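Local coordinates for protein putative tetR family transcription regulator (PDB 3PPB) that probably binds DNA through an N-terminal helix-turn-helix domain and regulates transcription as a member of the TetR family, at residues Leu60-Lys65 with Arg121-His126; Gln20-Gln25 with Ala33-Glu38; Gly143-Tyr148 with Asn190-Arg195. All coordinates share one frame; numbering follows the deposited sequence. Where two conformers were deposited one is given.

Contact 1 (Leu60-Lys65 with Arg121-His126); sequences LFLGVK and RDQAMH. With EDO (1,2-ethanediol), chain D.
The F61 ring carries the methylene CG of K65 on one face, offset toward its rim, while CA of R121 and the methyl of A124 meet the ring obliquely and CG of R121 lies near CZ. CG of F61 is anti to its backbone N (chi1 -179°), which sends the ring out toward helix 118-128, and CE2 of F61 lies 3.8 Å from CB of A124. Alanine suits its place: its methyl fits between F61 and K65, whose CG is 3.9 Å from CB of A124, and the helix axes here lie 10.1 Å apart, nearly parallel at 12°. The L62 side chain crosses that of Q123 at about a right angle, with CD2 of L62 3.9 Å from CG of Q123. Lysine serves twice. Its bend at chi2 (-82°) lays the methylenes along A124 and carries NZ of K65 to both oxygens of an ethanediol, probably from the crystallisation liquor, 2.8 Å from O1; F107 adds a cation-pi contact. This mostly apolar, buried packing sets helix 53-74 against a helix of the C-terminal domain, as in TetR-family proteins, where the helix corresponding to 53-74 typically links the DNA-binding domain to the rest of the chain.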
ATOM      1  N   LEU A  60      -7.960 -16.333  -6.379  1.00 41.27           N
ATOM      2  CA  LEU A  60      -6.536 -16.322  -6.061  1.00 40.90           C
ATOM      3  C   LEU A  60      -6.288 -15.464  -4.812  1.00 42.35           C
ATOM      4  O   LEU A  60      -5.615 -15.903  -3.872  1.00 41.70           O
ATOM      5  CB  LEU A  60      -5.748 -15.776  -7.266  1.00 41.49           C
ATOM      6  CG  LEU A  60      -4.242 -15.653  -7.096  1.00 46.99           C
ATOM      7  CD1 LEU A  60      -3.588 -17.014  -6.806  1.00 48.87           C
ATOM      8  CD2 LEU A  60      -3.614 -14.986  -8.312  1.00 48.29           C
ATOM      9  N   PHE A  61      -6.847 -14.234  -4.814  1.00 37.71           N
ATOM     10  CA  PHE A  61      -6.740 -13.256  -3.732  1.00 35.46           C
ATOM     11  C   PHE A  61      -7.135 -13.870  -2.397  1.00 37.63           C
ATOM     12  O   PHE A  61      -6.333 -13.844  -1.465  1.00 36.30           O
ATOM     13  CB  PHE A  61      -7.617 -12.023  -4.044  1.00 37.19           C
ATOM     14  CG  PHE A  61      -7.572 -10.919  -3.014  1.00 38.94           C
ATOM     15  CD1 PHE A  61      -6.510 -10.032  -2.973  1.00 42.18           C
ATOM     16  CD2 PHE A  61      -8.607 -10.753  -2.100  1.00 40.19           C
ATOM     17  CE1 PHE A  61      -6.463  -9.022  -2.008  1.00 42.18           C
ATOM     18  CE2 PHE A  61      -8.571  -9.725  -1.162  1.00 42.14           C
ATOM     19  CZ  PHE A  61      -7.504  -8.865  -1.126  1.00 39.77           C
ATOM     20  N   LEU A  62      -8.352 -14.454  -2.318  1.00 35.20           N
ATOM     21  CA  LEU A  62      -8.876 -15.045  -1.081  1.00 35.29           C
ATOM     22  C   LEU A  62      -8.046 -16.254  -0.649  1.00 39.22           C
ATOM     23  O   LEU A  62      -7.812 -16.440   0.561  1.00 36.89           O
ATOM     24  CB  LEU A  62     -10.366 -15.419  -1.210  1.00 35.75           C
ATOM     25  CG  LEU A  62     -11.350 -14.262  -1.448  1.00 39.56           C
ATOM     26  CD1 LEU A  62     -12.711 -14.791  -1.836  1.00 40.22           C
ATOM     27  CD2 LEU A  62     -11.456 -13.329  -0.221  1.00 40.54           C
ATOM     28  N   GLY A  63      -7.582 -17.024  -1.637  1.00 36.60           N
ATOM     29  CA  GLY A  63      -6.740 -18.197  -1.416  1.00 36.30           C
ATOM     30  C   GLY A  63      -5.428 -17.852  -0.744  1.00 37.36           C
ATOM     31  O   GLY A  63      -5.075 -18.462   0.271  1.00 37.58           O
ATOM     32  N   VAL A  64      -4.709 -16.844  -1.289  1.00 31.93           N
ATOM     33  CA  VAL A  64      -3.425 -16.385  -0.734  1.00 30.81           C
ATOM     34  C   VAL A  64      -3.673 -15.757   0.664  1.00 35.47           C
ATOM     35  O   VAL A  64      -2.925 -16.054   1.594  1.00 34.54           O
ATOM     36  CB  VAL A  64      -2.622 -15.437  -1.683  1.00 32.25           C
ATOM     37  CG1 VAL A  64      -1.264 -15.100  -1.076  1.00 31.25           C
ATOM     38  CG2 VAL A  64      -2.418 -16.079  -3.071  1.00 33.14           C
ATOM     39  N   LYS A  65      -4.739 -14.951   0.819  1.00 32.91           N
ATOM     40  CA  LYS A  65      -5.095 -14.365   2.122  1.00 32.71           C
ATOM     41  C   LYS A  65      -5.306 -15.485   3.163  1.00 37.95           C
ATOM     42  O   LYS A  65      -4.780 -15.375   4.278  1.00 37.69           O
ATOM     43  CB  LYS A  65      -6.358 -13.472   2.028  1.00 33.82           C
ATOM     44  CG  LYS A  65      -6.150 -12.129   1.336  1.00 37.46           C
ATOM     45  CD  LYS A  65      -5.556 -11.088   2.273  1.00 46.24           C
ATOM     46  CE  LYS A  65      -5.183  -9.835   1.541  1.00 53.16           C
ATOM     47  NZ  LYS A  65      -5.000  -8.703   2.484  1.00 58.10           N
ATOM     48  N   ARG A 121     -12.387  -7.631  -0.834  1.00 35.46           N
ATOM     49  CA  ARG A 121     -11.417  -7.096   0.120  1.00 35.61           C
ATOM     50  C   ARG A 121     -12.007  -7.157   1.538  1.00 42.17           C
ATOM     51  O   ARG A 121     -11.270  -7.441   2.488  1.00 41.18           O
ATOM     52  CB  ARG A 121     -10.996  -5.662  -0.241  1.00 36.32           C
ATOM     53  CG  ARG A 121     -10.080  -5.584  -1.474  1.00 44.56           C
ATOM     54  CD  ARG A 121      -9.396  -4.236  -1.646  1.00 46.90           C
ATOM     55  NE  ARG A 121     -10.309  -3.161  -2.062  1.00 60.26           N
ATOM     56  CZ  ARG A 121     -10.689  -2.146  -1.281  1.00 69.49           C
ATOM     57  NH1 ARG A 121     -10.251  -2.058  -0.029  1.00 58.44           N
ATOM     58  NH2 ARG A 121     -11.516  -1.219  -1.745  1.00 44.92           N
ATOM     59  N   ASP A 122     -13.357  -6.965   1.660  1.00 41.13           N
ATOM     60  CA  ASP A 122     -14.100  -7.039   2.922  1.00 41.63           C
ATOM     61  C   ASP A 122     -14.123  -8.467   3.458  1.00 43.52           C
ATOM     62  O   ASP A 122     -13.978  -8.651   4.668  1.00 42.40           O
ATOM     63  CB  ASP A 122     -15.548  -6.514   2.750  1.00 44.95           C
ATOM     64  CG  ASP A 122     -15.680  -5.008   2.592  1.00 55.75           C
ATOM     65  OD1 ASP A 122     -14.712  -4.281   2.933  1.00 54.39           O
ATOM     66  OD2 ASP A 122     -16.760  -4.553   2.151  1.00 66.92           O
ATOM     67  N   GLN A 123     -14.315  -9.467   2.557  1.00 41.26           N
ATOM     68  CA  GLN A 123     -14.342 -10.882   2.943  0.50 41.94           C
ATOM     69  C   GLN A 123     -12.978 -11.281   3.518  1.00 44.43           C
ATOM     70  O   GLN A 123     -12.929 -12.007   4.508  1.00 45.07           O
ATOM     71  CB  GLN A 123     -14.753 -11.787   1.756  0.50 44.09           C
ATOM     72  CG  GLN A 123     -14.670 -13.315   1.995  0.50 56.83           C
ATOM     73  CD  GLN A 123     -15.379 -13.848   3.229  0.50 69.30           C
ATOM     74  OE1 GLN A 123     -16.491 -13.435   3.577  0.50 67.19           O
ATOM     75  NE2 GLN A 123     -14.768 -14.825   3.888  0.50 54.51           N
ATOM     76  N   ALA A 124     -11.887 -10.780   2.929  1.00 37.68           N
ATOM     77  CA  ALA A 124     -10.546 -11.058   3.421  1.00 36.42           C
ATOM     78  C   ALA A 124     -10.315 -10.381   4.794  1.00 41.41           C
ATOM     79  O   ALA A 124      -9.770 -11.009   5.701  1.00 38.81           O
ATOM     80  CB  ALA A 124      -9.516 -10.579   2.415  1.00 35.82           C
HETATM   81  N   MSE A 125     -10.757  -9.118   4.936  1.00 41.28           N
HETATM   82  CA  MSE A 125     -10.578  -8.291   6.126  1.00 43.64           C
HETATM   83  C   MSE A 125     -11.382  -8.789   7.334  1.00 47.20           C
HETATM   84  O   MSE A 125     -10.801  -8.993   8.404  1.00 45.30           O
HETATM   85  CB  MSE A 125     -10.976  -6.841   5.810  1.00 47.56           C
HETATM   86  CG  MSE A 125     -10.434  -5.809   6.800  1.00 56.96           C
HETATM   87 SE   MSE A 125     -11.290  -4.032   6.580  0.75 68.20          SE
HETATM   88  CE  MSE A 125     -10.949  -3.720   4.616  1.00 65.09           C
ATOM     89  N   HIS A 126     -12.703  -8.955   7.176  1.00 44.97           N
ATOM     90  CA  HIS A 126     -13.583  -9.330   8.289  1.00 45.78           C
ATOM     91  C   HIS A 126     -13.822 -10.833   8.388  1.00 46.73           C
ATOM     92  O   HIS A 126     -14.234 -11.303   9.455  1.00 47.27           O
ATOM     93  CB  HIS A 126     -14.923  -8.576   8.180  1.00 48.64           C
ATOM     94  CG  HIS A 126     -14.742  -7.099   7.993  1.00 52.84           C
ATOM     95  ND1 HIS A 126     -15.204  -6.454   6.858  1.00 55.60           N
ATOM     96  CD2 HIS A 126     -14.067  -6.206   8.759  1.00 54.86           C
ATOM     97  CE1 HIS A 126     -14.837  -5.188   6.993  1.00 55.03           C
ATOM     98  NE2 HIS A 126     -14.136  -4.996   8.112  1.00 54.72           N
TER
HETATM   99  C1  EDO D 203      -2.347  -8.464   4.942  1.00 59.74           C
HETATM  100  O1  EDO D 203      -3.568  -9.185   4.798  1.00 61.67           O
HETATM  101  C2  EDO D 203      -1.498  -8.716   3.707  1.00 57.58           C
HETATM  102  O2  EDO D 203      -2.232  -8.380   2.533  1.00 58.33           O

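Contact 2 (Gln20-Gln25 with Ala33-Glu38); sequences QLFVSQ and ATIARE
Q20 begins the segment with its backbone: its O accepts from both N and OG of S24, the hydroxyl reaching it at 2.9 Å from above the carbonyl plane. Serine suits this last turn because its short side chain can fold back onto the helix. L21 carries the contact. Its CG is anti to the carbonyl carbon, and one branch, CD1, reaches against helix 32-39, 3.8 Å from CG2 of T34 and 3.9 Å from CA of I35; a branched leucine tip can touch both together. The aliphatic CG of E38 lies at the margin, 4.3 Å from CD1 of L21. F22 comes next: its CE1 meets CD1 of I35 at 3.8 Å, the two side chains crossing at about a right angle. An extended isoleucine is apt, since CG1 lies against L21 while CD1 reaches on to the ring; L57 and L60 of helix 53-74 also pack on F22. Q25 closes the segment with a polar link, a weak bond from NE2 to a water that also meets OG1 of T34. Threonine can face both ways, its methyl on L21 and its hydroxyl on the water and on S31 OG. With 133° between the helix directions, this is the packing of the first two helices of the TetR three-helix DNA-binding domain, the second lying within the predicted helix-turn-helix motif.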
ATOM      1  N   GLN A  20       1.793 -15.932 -10.898  1.00 40.68           N
ATOM      2  CA  GLN A  20       3.030 -15.497 -11.536  1.00 40.74           C
ATOM      3  C   GLN A  20       2.781 -14.337 -12.515  1.00 44.24           C
ATOM      4  O   GLN A  20       3.463 -13.314 -12.444  1.00 43.91           O
ATOM      5  CB  GLN A  20       3.702 -16.670 -12.276  1.00 43.40           C
ATOM      6  CG  GLN A  20       4.278 -17.745 -11.368  1.00 61.60           C
ATOM      7  N   LEU A  21       1.799 -14.488 -13.408  1.00 40.67           N
ATOM      8  CA  LEU A  21       1.535 -13.491 -14.446  1.00 40.39           C
ATOM      9  C   LEU A  21       0.914 -12.207 -13.918  1.00 42.73           C
ATOM     10  O   LEU A  21       1.306 -11.136 -14.381  1.00 42.97           O
ATOM     11  CB  LEU A  21       0.668 -14.078 -15.566  1.00 40.96           C
ATOM     12  CG  LEU A  21       1.329 -15.163 -16.421  1.00 45.56           C
ATOM     13  CD1 LEU A  21       0.306 -15.905 -17.228  1.00 45.03           C
ATOM     14  CD2 LEU A  21       2.404 -14.575 -17.353  1.00 48.43           C
ATOM     15  N   PHE A  22      -0.031 -12.291 -12.953  1.00 38.21           N
ATOM     16  CA  PHE A  22      -0.649 -11.094 -12.367  1.00 37.26           C
ATOM     17  C   PHE A  22       0.397 -10.252 -11.629  1.00 43.69           C
ATOM     18  O   PHE A  22       0.224  -9.044 -11.503  1.00 44.60           O
ATOM     19  CB  PHE A  22      -1.813 -11.449 -11.421  1.00 37.80           C
ATOM     20  CG  PHE A  22      -3.066 -11.995 -12.067  1.00 39.10           C
ATOM     21  CD1 PHE A  22      -3.295 -11.832 -13.430  1.00 43.13           C
ATOM     22  CD2 PHE A  22      -4.031 -12.645 -11.308  1.00 39.24           C
ATOM     23  CE1 PHE A  22      -4.460 -12.318 -14.022  1.00 44.70           C
ATOM     24  CE2 PHE A  22      -5.197 -13.129 -11.895  1.00 43.41           C
ATOM     25  CZ  PHE A  22      -5.401 -12.976 -13.255  1.00 43.62           C
ATOM     26  N   VAL A  23       1.492 -10.873 -11.186  1.00 40.29           N
ATOM     27  CA  VAL A  23       2.551 -10.132 -10.507  1.00 40.69           C
ATOM     28  C   VAL A  23       3.527  -9.533 -11.546  1.00 47.86           C
ATOM     29  O   VAL A  23       3.854  -8.354 -11.450  1.00 47.22           O
ATOM     30  CB  VAL A  23       3.281 -11.027  -9.474  1.00 43.63           C
ATOM     31  CG1 VAL A  23       4.667 -10.478  -9.123  1.00 43.78           C
ATOM     32  CG2 VAL A  23       2.429 -11.213  -8.230  1.00 41.47           C
ATOM     33  N   SER A  24       4.008 -10.340 -12.515  1.00 45.95           N
ATOM     34  CA  SER A  24       5.000  -9.859 -13.482  1.00 46.17           C
ATOM     35  C   SER A  24       4.416  -8.974 -14.582  1.00 51.57           C
ATOM     36  O   SER A  24       5.133  -8.108 -15.077  1.00 51.89           O
ATOM     37  CB  SER A  24       5.760 -11.023 -14.105  1.00 48.86           C
ATOM     38  OG  SER A  24       4.869 -12.001 -14.616  1.00 61.32           O
ATOM     39  N   GLN A  25       3.138  -9.167 -14.959  1.00 48.82           N
ATOM     40  CA  GLN A  25       2.514  -8.412 -16.061  1.00 49.26           C
ATOM     41  C   GLN A  25       1.248  -7.631 -15.685  1.00 53.35           C
ATOM     42  O   GLN A  25       0.683  -6.960 -16.543  1.00 56.33           O
ATOM     43  CB  GLN A  25       2.135  -9.374 -17.186  1.00 51.27           C
ATOM     44  CG  GLN A  25       3.317 -10.003 -17.897  1.00 60.76           C
ATOM     45  CD  GLN A  25       2.905 -11.037 -18.914  1.00 77.05           C
ATOM     46  OE1 GLN A  25       3.724 -11.850 -19.350  1.00 76.18           O
ATOM     47  NE2 GLN A  25       1.638 -11.033 -19.326  1.00 60.43           N
ATOM     48  N   ALA A  33      -5.739 -16.231 -22.394  1.00 47.65           N
ATOM     49  CA  ALA A  33      -5.055 -17.108 -23.371  1.00 47.46           C
ATOM     50  C   ALA A  33      -3.639 -17.404 -22.890  1.00 50.16           C
ATOM     51  O   ALA A  33      -3.236 -18.570 -22.850  1.00 50.71           O
ATOM     52  CB  ALA A  33      -5.027 -16.466 -24.759  1.00 48.82           C
ATOM     53  N   THR A  34      -2.916 -16.355 -22.450  1.00 45.24           N
ATOM     54  CA  THR A  34      -1.573 -16.484 -21.883  1.00 44.77           C
ATOM     55  C   THR A  34      -1.617 -17.373 -20.639  1.00 48.26           C
ATOM     56  O   THR A  34      -0.797 -18.275 -20.540  1.00 50.65           O
ATOM     57  CB  THR A  34      -0.979 -15.116 -21.558  1.00 48.18           C
ATOM     58  OG1 THR A  34      -0.971 -14.308 -22.726  1.00 48.05           O
ATOM     59  CG2 THR A  34       0.430 -15.214 -21.001  1.00 47.69           C
ATOM     60  N   ILE A  35      -2.584 -17.156 -19.726  1.00 43.14           N
ATOM     61  CA  ILE A  35      -2.714 -17.949 -18.491  1.00 41.82           C
ATOM     62  C   ILE A  35      -2.896 -19.418 -18.839  1.00 48.60           C
ATOM     63  O   ILE A  35      -2.150 -20.251 -18.322  1.00 48.87           O
ATOM     64  CB  ILE A  35      -3.859 -17.473 -17.551  1.00 42.90           C
ATOM     65  CG1 ILE A  35      -3.677 -15.989 -17.117  1.00 41.58           C
ATOM     66  CG2 ILE A  35      -3.971 -18.410 -16.329  1.00 41.93           C
ATOM     67  CD1 ILE A  35      -4.918 -15.333 -16.347  1.00 37.65           C
ATOM     68  N   ALA A  36      -3.883 -19.725 -19.716  1.00 47.49           N
ATOM     69  CA  ALA A  36      -4.211 -21.085 -20.149  1.00 49.65           C
ATOM     70  C   ALA A  36      -2.994 -21.782 -20.744  1.00 56.79           C
ATOM     71  O   ALA A  36      -2.663 -22.885 -20.298  1.00 59.11           O
ATOM     72  CB  ALA A  36      -5.351 -21.063 -21.158  1.00 51.57           C
ATOM     73  N   ARG A  37      -2.304 -21.124 -21.710  1.00 52.49           N
ATOM     74  CA  ARG A  37      -1.114 -21.646 -22.383  1.00 52.84           C
ATOM     75  C   ARG A  37       0.004 -21.949 -21.393  1.00 57.09           C
ATOM     76  O   ARG A  37       0.514 -23.079 -21.375  1.00 57.04           O
ATOM     77  CB  ARG A  37      -0.608 -20.652 -23.440  1.00 53.67           C
ATOM     78  CG  ARG A  37       0.562 -21.182 -24.287  1.00 61.83           C
ATOM     79  CD  ARG A  37       1.049 -20.188 -25.328  1.00 65.87           C
ATOM     80  NE  ARG A  37       1.553 -18.938 -24.746  1.00 64.99           N
ATOM     81  CZ  ARG A  37       0.893 -17.785 -24.777  1.00 70.76           C
ATOM     82  NH1 ARG A  37      -0.305 -17.712 -25.344  1.00 57.57           N
ATOM     83  NH2 ARG A  37       1.423 -16.697 -24.235  1.00 57.29           N
ATOM     84  N   GLU A  38       0.373 -20.951 -20.559  1.00 52.99           N
ATOM     85  CA  GLU A  38       1.436 -21.115 -19.577  1.00 53.06           C
ATOM     86  C   GLU A  38       1.080 -22.221 -18.562  1.00 56.56           C
ATOM     87  O   GLU A  38       1.988 -22.894 -18.084  1.00 57.14           O
ATOM     88  CB  GLU A  38       1.750 -19.789 -18.874  1.00 53.63           C
ATOM     89  CG  GLU A  38       2.328 -18.715 -19.775  1.00 68.41           C
ATOM     90  CD  GLU A  38       3.814 -18.831 -20.025  1.00 99.51           C
ATOM     91  OE1 GLU A  38       4.220 -19.726 -20.801  1.00 98.97           O
ATOM     92  OE2 GLU A  38       4.571 -18.014 -19.454  1.00 99.99           O
TER
HETATM   93  O   HOH W   1      -0.613 -11.940 -21.118  1.00 42.56           O

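Contact 3 (Gly143-Tyr148 with Asn190-Arg195); sequences GELAEY and NAMAVR
Backbone hydrogen bonds come first. N of V194 donates to O of E144 (3.0 Å) from above the carbonyl plane, and N of A146 donates to O of M192 (2.7 Å) nearly along the C=O axis, at 167°. Between these bonds L145 and A193 form a single beta bridge. Two CA-H...O contacts, from A193 and L145, accompany the bonds at the same two oxygens. Among water-mediated links, one molecule accepts from OH of Y148 (2.7 Å) and donates to O of A191 and O of A193; tyrosine suits this place because its ring edge faces O of A191, in the ring plane, and its hydroxyl reaches the water. In the apolar packing CD2 of L145 runs alongside M192, 3.9 Å from its CB, and the small CB of A146 lies over one face of the Y148 ring, toward the rim. The methyls of V194 make close van der Waals contacts with carbonyl oxygens: CG2, in the crowded position between N and the carbonyl carbon, is 3.2 Å from O of G143, and CG1 is 3.4 Å from O of L145. An alanine here would remove both branches and probably leave these carbonyls less well covered. G143, with positive phi, closes helix 130-141 in a Schellman motif. The contact joins the loop between helices 130-141 and 150-170 to the C-terminal end of helix 178-192 and its tail, with L82 of helix 82-99 against L145 and N190 of the second subunit against Y148.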
ATOM      1  N   GLY A 143      -7.338  -2.361  28.402  1.00 40.29           N
ATOM      2  CA  GLY A 143      -6.731  -1.050  28.576  1.00 39.03           C
ATOM      3  C   GLY A 143      -5.343  -0.912  27.991  1.00 41.47           C
ATOM      4  O   GLY A 143      -4.630   0.018  28.359  1.00 40.97           O
ATOM      5  N   GLU A 144      -4.934  -1.830  27.082  1.00 37.06           N
ATOM      6  CA  GLU A 144      -3.634  -1.755  26.424  1.00 36.69           C
ATOM      7  C   GLU A 144      -3.707  -0.969  25.114  1.00 36.16           C
ATOM      8  O   GLU A 144      -2.735  -0.324  24.765  1.00 32.65           O
ATOM      9  CB  GLU A 144      -3.080  -3.158  26.105  1.00 39.06           C
ATOM     10  CG  GLU A 144      -2.615  -3.942  27.315  1.00 53.20           C
ATOM     11  CD  GLU A 144      -2.282  -5.378  26.972  1.00 71.66           C
ATOM     12  OE1 GLU A 144      -3.215  -6.214  26.963  1.00 64.03           O
ATOM     13  OE2 GLU A 144      -1.097  -5.658  26.673  1.00 59.36           O
ATOM     14  N   LEU A 145      -4.838  -1.060  24.375  1.00 32.01           N
ATOM     15  CA  LEU A 145      -4.978  -0.413  23.066  1.00 30.50           C
ATOM     16  C   LEU A 145      -5.964   0.744  23.093  1.00 34.28           C
ATOM     17  O   LEU A 145      -6.970   0.694  23.795  1.00 34.46           O
ATOM     18  CB  LEU A 145      -5.392  -1.442  21.978  1.00 28.96           C
ATOM     19  CG  LEU A 145      -4.473  -2.664  21.813  1.00 31.83           C
ATOM     20  CD1 LEU A 145      -4.966  -3.590  20.706  1.00 29.59           C
ATOM     21  CD2 LEU A 145      -3.013  -2.249  21.605  1.00 33.62           C
ATOM     22  N   ALA A 146      -5.649   1.795  22.336  1.00 29.91           N
ATOM     23  CA  ALA A 146      -6.473   2.991  22.195  1.00 29.33           C
ATOM     24  C   ALA A 146      -7.816   2.649  21.547  1.00 32.17           C
ATOM     25  O   ALA A 146      -7.950   1.649  20.812  1.00 30.33           O
ATOM     26  CB  ALA A 146      -5.740   4.025  21.357  1.00 29.69           C
ATOM     27  N   GLU A 147      -8.815   3.485  21.826  1.00 29.88           N
ATOM     28  CA  GLU A 147     -10.160   3.262  21.324  1.00 31.04           C
ATOM     29  C   GLU A 147     -10.443   4.103  20.096  1.00 36.98           C
ATOM     30  O   GLU A 147     -11.160   5.101  20.175  1.00 39.37           O
ATOM     31  CB  GLU A 147     -11.202   3.529  22.416  1.00 33.43           C
ATOM     32  CG  GLU A 147     -11.035   2.582  23.580  1.00 41.12           C
ATOM     33  CD  GLU A 147     -11.847   2.965  24.774  1.00 40.79           C
ATOM     34  OE1 GLU A 147     -11.307   3.695  25.630  1.00 37.01           O
ATOM     35  OE2 GLU A 147     -13.012   2.525  24.858  1.00 41.10           O
ATOM     36  N   TYR A 148      -9.891   3.684  18.958  1.00 30.52           N
ATOM     37  CA  TYR A 148     -10.172   4.353  17.677  1.00 29.30           C
ATOM     38  C   TYR A 148     -11.170   3.481  16.917  1.00 31.28           C
ATOM     39  O   TYR A 148     -11.304   2.326  17.325  1.00 30.95           O
ATOM     40  CB  TYR A 148      -8.880   4.561  16.867  1.00 28.06           C
ATOM     41  CG  TYR A 148      -7.714   5.157  17.636  1.00 27.50           C
ATOM     42  CD1 TYR A 148      -7.861   6.332  18.373  1.00 29.78           C
ATOM     43  CD2 TYR A 148      -6.450   4.580  17.576  1.00 26.59           C
ATOM     44  CE1 TYR A 148      -6.789   6.886  19.078  1.00 30.11           C
ATOM     45  CE2 TYR A 148      -5.362   5.147  18.242  1.00 26.99           C
ATOM     46  CZ  TYR A 148      -5.539   6.295  19.003  1.00 32.22           C
ATOM     47  OH  TYR A 148      -4.481   6.828  19.701  1.00 27.74           O
ATOM     48  N   ASN A 190       3.035   0.869  18.882  1.00 27.34           N
ATOM     49  CA  ASN A 190       2.857   2.236  19.389  1.00 25.59           C
ATOM     50  C   ASN A 190       1.780   3.017  18.648  1.00 27.29           C
ATOM     51  O   ASN A 190       1.197   3.934  19.235  1.00 26.27           O
ATOM     52  CB  ASN A 190       4.173   2.992  19.417  1.00 27.67           C
ATOM     53  CG  ASN A 190       5.081   2.456  20.488  1.00 38.09           C
ATOM     54  OD1 ASN A 190       4.663   1.695  21.362  1.00 33.94           O
ATOM     55  ND2 ASN A 190       6.349   2.802  20.429  1.00 25.97           N
ATOM     56  N   ALA A 191       1.472   2.649  17.397  1.00 22.31           N
ATOM     57  CA  ALA A 191       0.362   3.315  16.698  1.00 22.25           C
ATOM     58  C   ALA A 191      -0.946   3.057  17.428  1.00 25.82           C
ATOM     59  O   ALA A 191      -1.744   3.969  17.571  1.00 26.41           O
ATOM     60  CB  ALA A 191       0.244   2.802  15.250  1.00 22.26           C
HETATM   61  N   MSE A 192      -1.132   1.819  17.922  1.00 23.21           N
HETATM   62  CA  MSE A 192      -2.344   1.307  18.585  0.50 22.41           C
HETATM   63  C   MSE A 192      -2.412   1.496  20.085  1.00 28.78           C
HETATM   64  O   MSE A 192      -3.506   1.521  20.636  1.00 31.19           O
HETATM   65  CB  MSE A 192      -2.433  -0.217  18.384  0.50 23.77           C
HETATM   66  CG  MSE A 192      -2.472  -0.692  16.951  0.50 28.51           C
HETATM   67 SE   MSE A 192      -3.022  -2.548  16.962  0.38 34.04          SE
HETATM   68  CE  MSE A 192      -1.383  -3.390  17.642  0.50 30.16           C
ATOM     69  N   ALA A 193      -1.252   1.440  20.784  1.00 26.89           N
ATOM     70  CA  ALA A 193      -1.228   1.442  22.246  1.00 26.15           C
ATOM     71  C   ALA A 193      -1.808   2.721  22.837  1.00 32.56           C
ATOM     72  O   ALA A 193      -1.660   3.791  22.235  1.00 31.44           O
ATOM     73  CB  ALA A 193       0.200   1.228  22.751  1.00 25.72           C
ATOM     74  N   VAL A 194      -2.452   2.609  24.034  1.00 31.88           N
ATOM     75  CA  VAL A 194      -3.012   3.750  24.777  1.00 33.77           C
ATOM     76  C   VAL A 194      -1.878   4.691  25.191  1.00 39.83           C
ATOM     77  O   VAL A 194      -0.780   4.225  25.541  1.00 38.88           O
ATOM     78  CB  VAL A 194      -3.826   3.368  26.051  1.00 40.40           C
ATOM     79  CG1 VAL A 194      -5.214   2.856  25.730  1.00 40.83           C
ATOM     80  CG2 VAL A 194      -3.065   2.394  26.944  1.00 40.90           C
ATOM     81  N   ARG A 195      -2.163   5.996  25.215  1.00 38.03           N
ATOM     82  CA  ARG A 195      -1.236   7.042  25.667  1.00 42.61           C
ATOM     83  C   ARG A 195      -1.926   7.919  26.712  1.00 47.22           C
ATOM     84  O   ARG A 195      -3.168   8.062  26.621  1.00 49.94           O
ATOM     85  CB  ARG A 195      -0.754   7.881  24.491  1.00 43.54           C
ATOM     86  CG  ARG A 195       0.370   7.182  23.719  1.00 56.24           C
ATOM     87  CD  ARG A 195       1.243   8.149  22.941  1.00 65.78           C
ATOM     88  NE  ARG A 195       2.037   9.003  23.823  1.00 74.87           N
ATOM     89  CZ  ARG A 195       3.367   9.042  23.848  1.00 88.36           C
ATOM     90  NH1 ARG A 195       4.078   8.297  23.007  1.00 76.64           N
ATOM     91  NH2 ARG A 195       3.995   9.830  24.709  1.00 65.67           N
ATOM     92  OXT ARG A 195      -1.236   8.430  27.629  1.00 55.19           O
TER
HETATM   93  O   HOH W   2      -2.290   5.252  19.819  1.00 21.02           O

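How the contacts relate
Contacts 1 and 2 are joined directly: CD2 of L60 packs on CD2 of F22 at 3.8 Å, although their centres lie 21 Å apart, so helix 53-74 connects the DNA-binding domain with the body of the protein. Contact 3 lies at the far end, its centre about 43 Å from that of contact 2 and 26 Å from that of contact 1, and the nearest atoms of contacts 1 and 3 are about 12 Å apart. A bound tetraethylene glycol lies about 6 Å from the side chain of K65 in contact 1, and a bound tetraethylene glycol about 4 Å from that of M192 in contact 3. Toward the second subunit, R121 in contact 1 makes a long, weak ion pair with D170 of that chain, whereas R195 in contact 3 hydrogen-bonds to its V194.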